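Local coordinates for TTHB210-like domain-containing protein (Thermus thermophilus, PDB 3VG8) that is of unknown function but is controlled by the sigma-E/anti-sigma-E regulatory system and assembles into a novel homodecamer, at the interface of chains A and B. Coordinates in Å, arbitrary orientation; residue numbers count along the deposited sequence, not the author numbering. Chains: chain A/B, Hypothetical Protein TTHB210.

Contact 1: the interface of chains A and B. Residues chain A 22-23, 34, 36, 71; chain B 13-16, 18.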
loop_
_atom_site.group_PDB
_atom_site.type_symbol
_atom_site.label_atom_id
_atom_site.label_comp_id
_atom_site.label_asym_id
_atom_site.label_seq_id
_atom_site.Cartn_x
_atom_site.Cartn_y
_atom_site.Cartn_z
ATOM N N TYR A 22 -33.866 19.249 -3.795
ATOM C CA TYR A 22 -33.284 17.982 -4.209
ATOM C C TYR A 22 -32.253 17.644 -3.136
ATOM O O TYR A 22 -31.654 18.543 -2.544
ATOM C CB TYR A 22 -32.558 18.121 -5.542
ATOM C CG TYR A 22 -33.438 18.369 -6.739
ATOM C CD1 TYR A 22 -34.127 17.315 -7.359
ATOM C CD2 TYR A 22 -33.537 19.643 -7.292
ATOM C CE1 TYR A 22 -34.881 17.527 -8.504
ATOM C CE2 TYR A 22 -34.290 19.872 -8.438
ATOM C CZ TYR A 22 -34.955 18.811 -9.041
ATOM O OH TYR A 22 -35.662 19.035 -10.195
ATOM N N VAL A 23 -32.057 16.359 -2.879
ATOM C CA VAL A 23 -31.048 15.920 -1.924
ATOM C C VAL A 23 -30.700 14.461 -2.215
ATOM O O VAL A 23 -31.569 13.684 -2.610
ATOM C CB VAL A 23 -31.534 16.015 -0.463
ATOM C CG1 VAL A 23 -32.663 14.973 -0.192
ATOM C CG2 VAL A 23 -30.347 15.768 0.476
ATOM N N LEU A 34 -30.283 21.058 -2.376
ATOM C CA LEU A 34 -30.133 22.108 -3.376
ATOM C C LEU A 34 -31.542 22.637 -3.650
ATOM O O LEU A 34 -32.453 21.873 -3.951
ATOM C CB LEU A 34 -29.496 21.574 -4.667
ATOM C CG LEU A 34 -28.074 20.995 -4.504
ATOM C CD1 LEU A 34 -27.441 20.751 -5.886
ATOM C CD2 LEU A 34 -27.196 21.965 -3.700
ATOM N N TYR A 36 -33.914 25.117 -5.902
ATOM C CA TYR A 36 -34.019 25.801 -7.184
ATOM C C TYR A 36 -35.313 26.589 -7.277
ATOM O O TYR A 36 -36.289 26.263 -6.609
ATOM C CB TYR A 36 -34.012 24.775 -8.309
ATOM C CG TYR A 36 -32.705 24.055 -8.499
ATOM C CD1 TYR A 36 -31.774 24.511 -9.435
ATOM C CD2 TYR A 36 -32.390 22.919 -7.748
ATOM C CE1 TYR A 36 -30.565 23.862 -9.623
ATOM C CE2 TYR A 36 -31.174 22.260 -7.935
ATOM C CZ TYR A 36 -30.267 22.740 -8.880
ATOM O OH TYR A 36 -29.070 22.086 -9.104
ATOM N N LEU A 71 -20.795 22.380 -7.909
ATOM C CA LEU A 71 -21.461 23.648 -8.177
ATOM C C LEU A 71 -20.473 24.735 -8.608
ATOM O O LEU A 71 -20.870 25.757 -9.163
ATOM C CB LEU A 71 -22.260 24.076 -6.945
ATOM C CG LEU A 71 -23.220 22.984 -6.439
ATOM C CD1 LEU A 71 -24.039 23.523 -5.274
ATOM C CD2 LEU A 71 -24.141 22.509 -7.560
ATOM N N ASN B 13 -30.526 19.972 -15.997
ATOM C CA ASN B 13 -30.279 20.025 -14.561
ATOM C C ASN B 13 -29.797 18.678 -14.026
ATOM O O ASN B 13 -30.509 17.677 -14.064
ATOM C CB ASN B 13 -31.542 20.457 -13.817
ATOM C CG ASN B 13 -31.251 21.453 -12.712
ATOM O OD1 ASN B 13 -30.872 22.601 -12.972
ATOM N ND2 ASN B 13 -31.422 21.019 -11.469
ATOM N N PHE B 14 -28.578 18.682 -13.514
ATOM C CA PHE B 14 -27.942 17.495 -12.972
ATOM C C PHE B 14 -27.708 17.779 -11.496
ATOM O O PHE B 14 -27.150 18.812 -11.152
ATOM C CB PHE B 14 -26.631 17.279 -13.744
ATOM C CG PHE B 14 -25.780 16.146 -13.233
ATOM C CD1 PHE B 14 -24.918 16.335 -12.156
ATOM C CD2 PHE B 14 -25.813 14.902 -13.860
ATOM C CE1 PHE B 14 -24.097 15.303 -11.709
ATOM C CE2 PHE B 14 -24.994 13.851 -13.421
ATOM C CZ PHE B 14 -24.136 14.049 -12.347
ATOM N N ILE B 15 -28.160 16.888 -10.617
ATOM C CA ILE B 15 -27.980 17.091 -9.177
ATOM C C ILE B 15 -26.968 16.115 -8.605
ATOM O O ILE B 15 -27.141 14.900 -8.710
ATOM C CB ILE B 15 -29.317 16.937 -8.392
ATOM C CG1 ILE B 15 -30.176 18.184 -8.581
ATOM C CG2 ILE B 15 -29.043 16.744 -6.902
ATOM C CD1 ILE B 15 -30.602 18.416 -10.001
ATOM N N PRO B 16 -25.899 16.639 -7.977
ATOM C CA PRO B 16 -24.850 15.806 -7.387
ATOM C C PRO B 16 -25.409 14.720 -6.495
ATOM O O PRO B 16 -26.088 15.003 -5.513
ATOM C CB PRO B 16 -23.999 16.817 -6.617
ATOM C CG PRO B 16 -24.129 18.051 -7.473
ATOM C CD PRO B 16 -25.600 18.070 -7.783
ATOM N N LEU B 18 -27.547 12.510 -7.497
ATOM C CA LEU B 18 -28.803 12.023 -8.059
ATOM C C LEU B 18 -28.730 11.877 -9.560
ATOM O O LEU B 18 -29.255 10.928 -10.111
ATOM C CB LEU B 18 -29.958 12.962 -7.714
ATOM C CG LEU B 18 -30.429 12.970 -6.261
ATOM C CD1 LEU B 18 -31.729 13.768 -6.159
ATOM C CD2 LEU B 18 -30.653 11.554 -5.802
#
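An N-terminal segment of chain B, without regular secondary structure, lies against two strands of chain A, 20-22 and 33-37, forming an apolar patch of the A/B interface, which is probably one of the contacts that build the homodecamer. Apolar packing is centred on B:Ile15. The CG1 branch of B:Ile15, anti to the carbonyl carbon (chi1 -76°), crosses A:Tyr22 at about a right angle and rests over one ring face, offset toward the rim, with B:Ile15 CG1 3.8 Å from A:Tyr22 CG. The other branch, CG2, leans on CB of the same tyrosine, while the CD1 tip points at the phenol OH of A:Tyr36. Beside it, B:Pro16 meets A:Leu34 crosswise, the pyrrolidine CD lying 3.8 Å from methyl CD1. At the periphery, the isobutyl end of B:Leu18 caps the main chain of A:Val23, its CD1 standing 3.6 Å from the carbonyl O.

The aromatic contacts are linked within chain A: CD2 of A:Tyr36 lies in plane at the edge of the A:Tyr22 ring, so the two tyrosines offer differently turned surfaces to chain B. A:Tyr36 and B:Asn13 reach toward each other tip to tip, with ring and amide planes 76° apart. The amide therefore stands steeply over the phenol face, nitrogen foremost, instead of lying flat on it. B:Asn13 ND2 sits above the rim, 3.3 Å from the phenol carbon CZ of A:Tyr36.

Contact 2: the interface of chains A and B. Residues chain A 15, 18, 21, 33, 48, 87-90, 96; chain B 86-91.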
loop_
_atom_site.group_PDB
_atom_site.type_symbol
_atom_site.label_atom_id
_atom_site.label_comp_id
_atom_site.label_asym_id
_atom_site.label_seq_id
_atom_site.Cartn_x
_atom_site.Cartn_y
_atom_site.Cartn_z
ATOM N N ILE A 15 -41.737 24.151 -2.876
ATOM C CA ILE A 15 -42.039 24.494 -1.490
ATOM C C ILE A 15 -41.801 25.987 -1.250
ATOM O O ILE A 15 -40.749 26.517 -1.607
ATOM C CB ILE A 15 -41.138 23.712 -0.517
ATOM C CG1 ILE A 15 -41.254 22.213 -0.785
ATOM C CG2 ILE A 15 -41.516 24.046 0.916
ATOM C CD1 ILE A 15 -40.225 21.378 -0.052
ATOM N N LEU A 18 -38.472 27.409 0.059
ATOM C CA LEU A 18 -37.453 26.406 -0.243
ATOM C C LEU A 18 -37.323 26.096 -1.727
ATOM O O LEU A 18 -36.279 25.629 -2.178
ATOM C CB LEU A 18 -37.725 25.112 0.534
ATOM C CG LEU A 18 -37.148 25.128 1.951
ATOM C CD1 LEU A 18 -37.425 23.811 2.633
ATOM C CD2 LEU A 18 -35.643 25.400 1.898
ATOM N N LEU A 21 -36.709 21.367 -3.874
ATOM C CA LEU A 21 -35.624 20.745 -3.111
ATOM C C LEU A 21 -35.172 19.391 -3.626
ATOM O O LEU A 21 -35.983 18.486 -3.841
ATOM C CB LEU A 21 -36.028 20.518 -1.651
ATOM C CG LEU A 21 -36.042 21.636 -0.627
ATOM C CD1 LEU A 21 -36.352 20.992 0.711
ATOM C CD2 LEU A 21 -34.709 22.367 -0.575
ATOM N N PHE A 33 -29.087 20.119 0.866
ATOM C CA PHE A 33 -30.172 20.134 -0.112
ATOM C C PHE A 33 -29.916 21.266 -1.116
ATOM O O PHE A 33 -29.374 22.310 -0.751
ATOM C CB PHE A 33 -31.513 20.411 0.578
ATOM C CG PHE A 33 -31.980 19.316 1.494
ATOM C CD1 PHE A 33 -31.286 19.012 2.656
ATOM C CD2 PHE A 33 -33.146 18.616 1.214
ATOM C CE1 PHE A 33 -31.748 18.024 3.528
ATOM C CE2 PHE A 33 -33.619 17.622 2.085
ATOM C CZ PHE A 33 -32.915 17.328 3.243
HETATM N N MSE A 48 -29.324 20.848 6.547
HETATM C CA MSE A 48 -30.366 20.654 7.535
HETATM C C MSE A 48 -29.763 19.955 8.744
HETATM O O MSE A 48 -29.608 18.732 8.758
HETATM C CB MSE A 48 -31.483 19.807 6.934
HETATM C CG MSE A 48 -32.771 19.851 7.728
HETATM SE SE MSE A 48 -34.228 19.127 6.673
HETATM C CE MSE A 48 -33.993 20.315 5.150
ATOM N N HIS A 87 -43.066 21.427 8.814
ATOM C CA HIS A 87 -42.907 20.596 7.631
ATOM C C HIS A 87 -43.540 19.244 7.925
ATOM O O HIS A 87 -43.182 18.590 8.896
ATOM C CB HIS A 87 -41.420 20.411 7.299
ATOM C CG HIS A 87 -40.747 21.654 6.799
ATOM N ND1 HIS A 87 -41.052 22.230 5.584
ATOM C CD2 HIS A 87 -39.795 22.440 7.361
ATOM C CE1 HIS A 87 -40.319 23.319 5.420
ATOM N NE2 HIS A 87 -39.550 23.469 6.483
ATOM N N PRO A 88 -44.499 18.816 7.094
ATOM C CA PRO A 88 -45.151 17.521 7.312
ATOM C C PRO A 88 -44.130 16.386 7.332
ATOM O O PRO A 88 -43.263 16.306 6.460
ATOM C CB PRO A 88 -46.105 17.411 6.127
ATOM C CG PRO A 88 -45.389 18.180 5.048
ATOM C CD PRO A 88 -44.925 19.404 5.814
ATOM N N GLY A 89 -44.231 15.520 8.336
ATOM C CA GLY A 89 -43.310 14.402 8.445
ATOM C C GLY A 89 -42.166 14.638 9.412
ATOM O O GLY A 89 -41.870 13.784 10.252
ATOM N N VAL A 90 -41.517 15.793 9.284
ATOM C CA VAL A 90 -40.398 16.157 10.147
ATOM C C VAL A 90 -40.899 16.225 11.580
ATOM O O VAL A 90 -41.927 16.834 11.844
ATOM C CB VAL A 90 -39.837 17.525 9.749
ATOM C CG1 VAL A 90 -38.647 17.872 10.617
ATOM C CG2 VAL A 90 -39.463 17.512 8.277
ATOM N N HIS A 96 -31.699 25.271 9.453
ATOM C CA HIS A 96 -31.313 25.272 8.052
ATOM C C HIS A 96 -30.195 26.289 7.875
ATOM O O HIS A 96 -30.432 27.492 7.992
ATOM C CB HIS A 96 -32.499 25.654 7.151
ATOM C CG HIS A 96 -33.629 24.668 7.165
ATOM N ND1 HIS A 96 -34.748 24.813 6.371
ATOM C CD2 HIS A 96 -33.820 23.532 7.880
ATOM C CE1 HIS A 96 -35.580 23.812 6.600
ATOM N NE2 HIS A 96 -35.042 23.021 7.512
ATOM N N PRO B 86 -38.279 11.461 6.670
ATOM C CA PRO B 86 -38.998 12.644 6.192
ATOM C C PRO B 86 -38.187 13.946 6.289
ATOM O O PRO B 86 -37.331 14.101 7.160
ATOM C CB PRO B 86 -40.217 12.665 7.083
ATOM C CG PRO B 86 -39.631 12.240 8.405
ATOM C CD PRO B 86 -38.721 11.088 8.026
ATOM N N HIS B 87 -38.469 14.863 5.369
ATOM C CA HIS B 87 -37.839 16.182 5.309
ATOM C C HIS B 87 -38.704 17.017 4.352
ATOM O O HIS B 87 -39.628 16.484 3.723
ATOM C CB HIS B 87 -36.396 16.064 4.779
ATOM C CG HIS B 87 -36.301 15.389 3.449
ATOM N ND1 HIS B 87 -36.765 15.966 2.286
ATOM C CD2 HIS B 87 -35.831 14.167 3.104
ATOM C CE1 HIS B 87 -36.587 15.128 1.279
ATOM N NE2 HIS B 87 -36.020 14.029 1.749
ATOM N N PRO B 88 -38.428 18.332 4.231
ATOM C CA PRO B 88 -39.249 19.132 3.317
ATOM C C PRO B 88 -39.332 18.428 1.963
ATOM O O PRO B 88 -38.321 17.967 1.429
ATOM C CB PRO B 88 -38.487 20.453 3.233
ATOM C CG PRO B 88 -37.823 20.539 4.575
ATOM C CD PRO B 88 -37.313 19.134 4.768
ATOM N N GLY B 89 -40.534 18.328 1.417
ATOM C CA GLY B 89 -40.681 17.654 0.142
ATOM C C GLY B 89 -40.991 16.170 0.274
ATOM O O GLY B 89 -41.407 15.542 -0.703
ATOM N N VAL B 90 -40.780 15.595 1.458
ATOM C CA VAL B 90 -41.072 14.179 1.675
ATOM C C VAL B 90 -41.687 13.990 3.054
ATOM O O VAL B 90 -40.990 13.750 4.032
ATOM C CB VAL B 90 -39.805 13.292 1.544
ATOM C CG1 VAL B 90 -40.158 11.847 1.837
ATOM C CG2 VAL B 90 -39.237 13.390 0.130
ATOM N N SER B 91 -43.011 14.088 3.100
ATOM C CA SER B 91 -43.802 13.971 4.324
ATOM C C SER B 91 -43.660 12.687 5.142
ATOM O O SER B 91 -44.054 12.648 6.303
ATOM C CB SER B 91 -45.280 14.206 3.983
ATOM O OG SER B 91 -45.650 13.475 2.822
#
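B:His87 has CG in the crowded position between its backbone N and carbonyl carbon (chi1 56°), which folds the imidazole back toward the following residue, whereas A:His87 has CG anti to the carbonyl carbon and offers a flat face to chain B. In A:Met48, a selenomethionine, CG is anti to the backbone N and the chain bends at chi3 (-55°), laying CE over one face of the A:Phe33 ring and toward the partner.

B:Pro88 is the plug of this patch, with 126 Å² of its surface hidden by chain A. B:Pro88 CG sits over the centre of the A:His87 imidazole, 3.7 Å from the ring centroid, in a CH-pi contact. B:Pro88 CB presses on A:Leu21 CD1 at 3.3 Å, a tight fit, with A:Leu18 CD1 close by. From another side the two residues meet tip to tip, A:Met48 CE reaching 3.5 Å from B:Pro88 CD. A:Ile15 CD1 extends the apolar wall to the backbone of B:Gly89.

The B:His87 ring is clasped on both faces, by CB of B:Val90 and, opposite, by the edge of A:Phe33, whose CE2 lies 3.6 Å from B:His87 ND1; the ring planes stand 73° apart. Within chain B, B:His87 ND1 donates to the carbonyl O of B:Pro88 at 2.7 Å, nearly in the imidazole plane but from above the carbonyl plane, which fixes the ring's rotation and tightens the turn. An alanine here would remove both the edge-to-face contact and this internal bond, and would probably loosen the turn that presents B:Pro88.

A:Val90 CG2 packs against the B:His87 backbone. The same 87-90 stretch thus contributes from both chains in unlike roles, the chain B loop inserting among A:Phe33 on strand 33-37, A:Met48 on strand 41-50 and the loop of chain A that precedes strand 94-100.

The C-alpha centres of contact 1 and contact 2 lie about 15 Å apart along one interface. Strands 20-22 and 33-37 of chain A serve both, through neighbouring residues: A:Tyr22 and A:Leu34 in contact 1, A:Leu21 and A:Phe33 in contact 2. Residues 15 and 18 also recur, from chain B in contact 1 and from chain A in contact 2, so the same segment meets different surroundings in the two copies. This fits an interface that is not an exact two-fold. Two chain B segments far apart in sequence gripping shared chain A strands would probably help fix the relative orientation of subunits in the homodecamer.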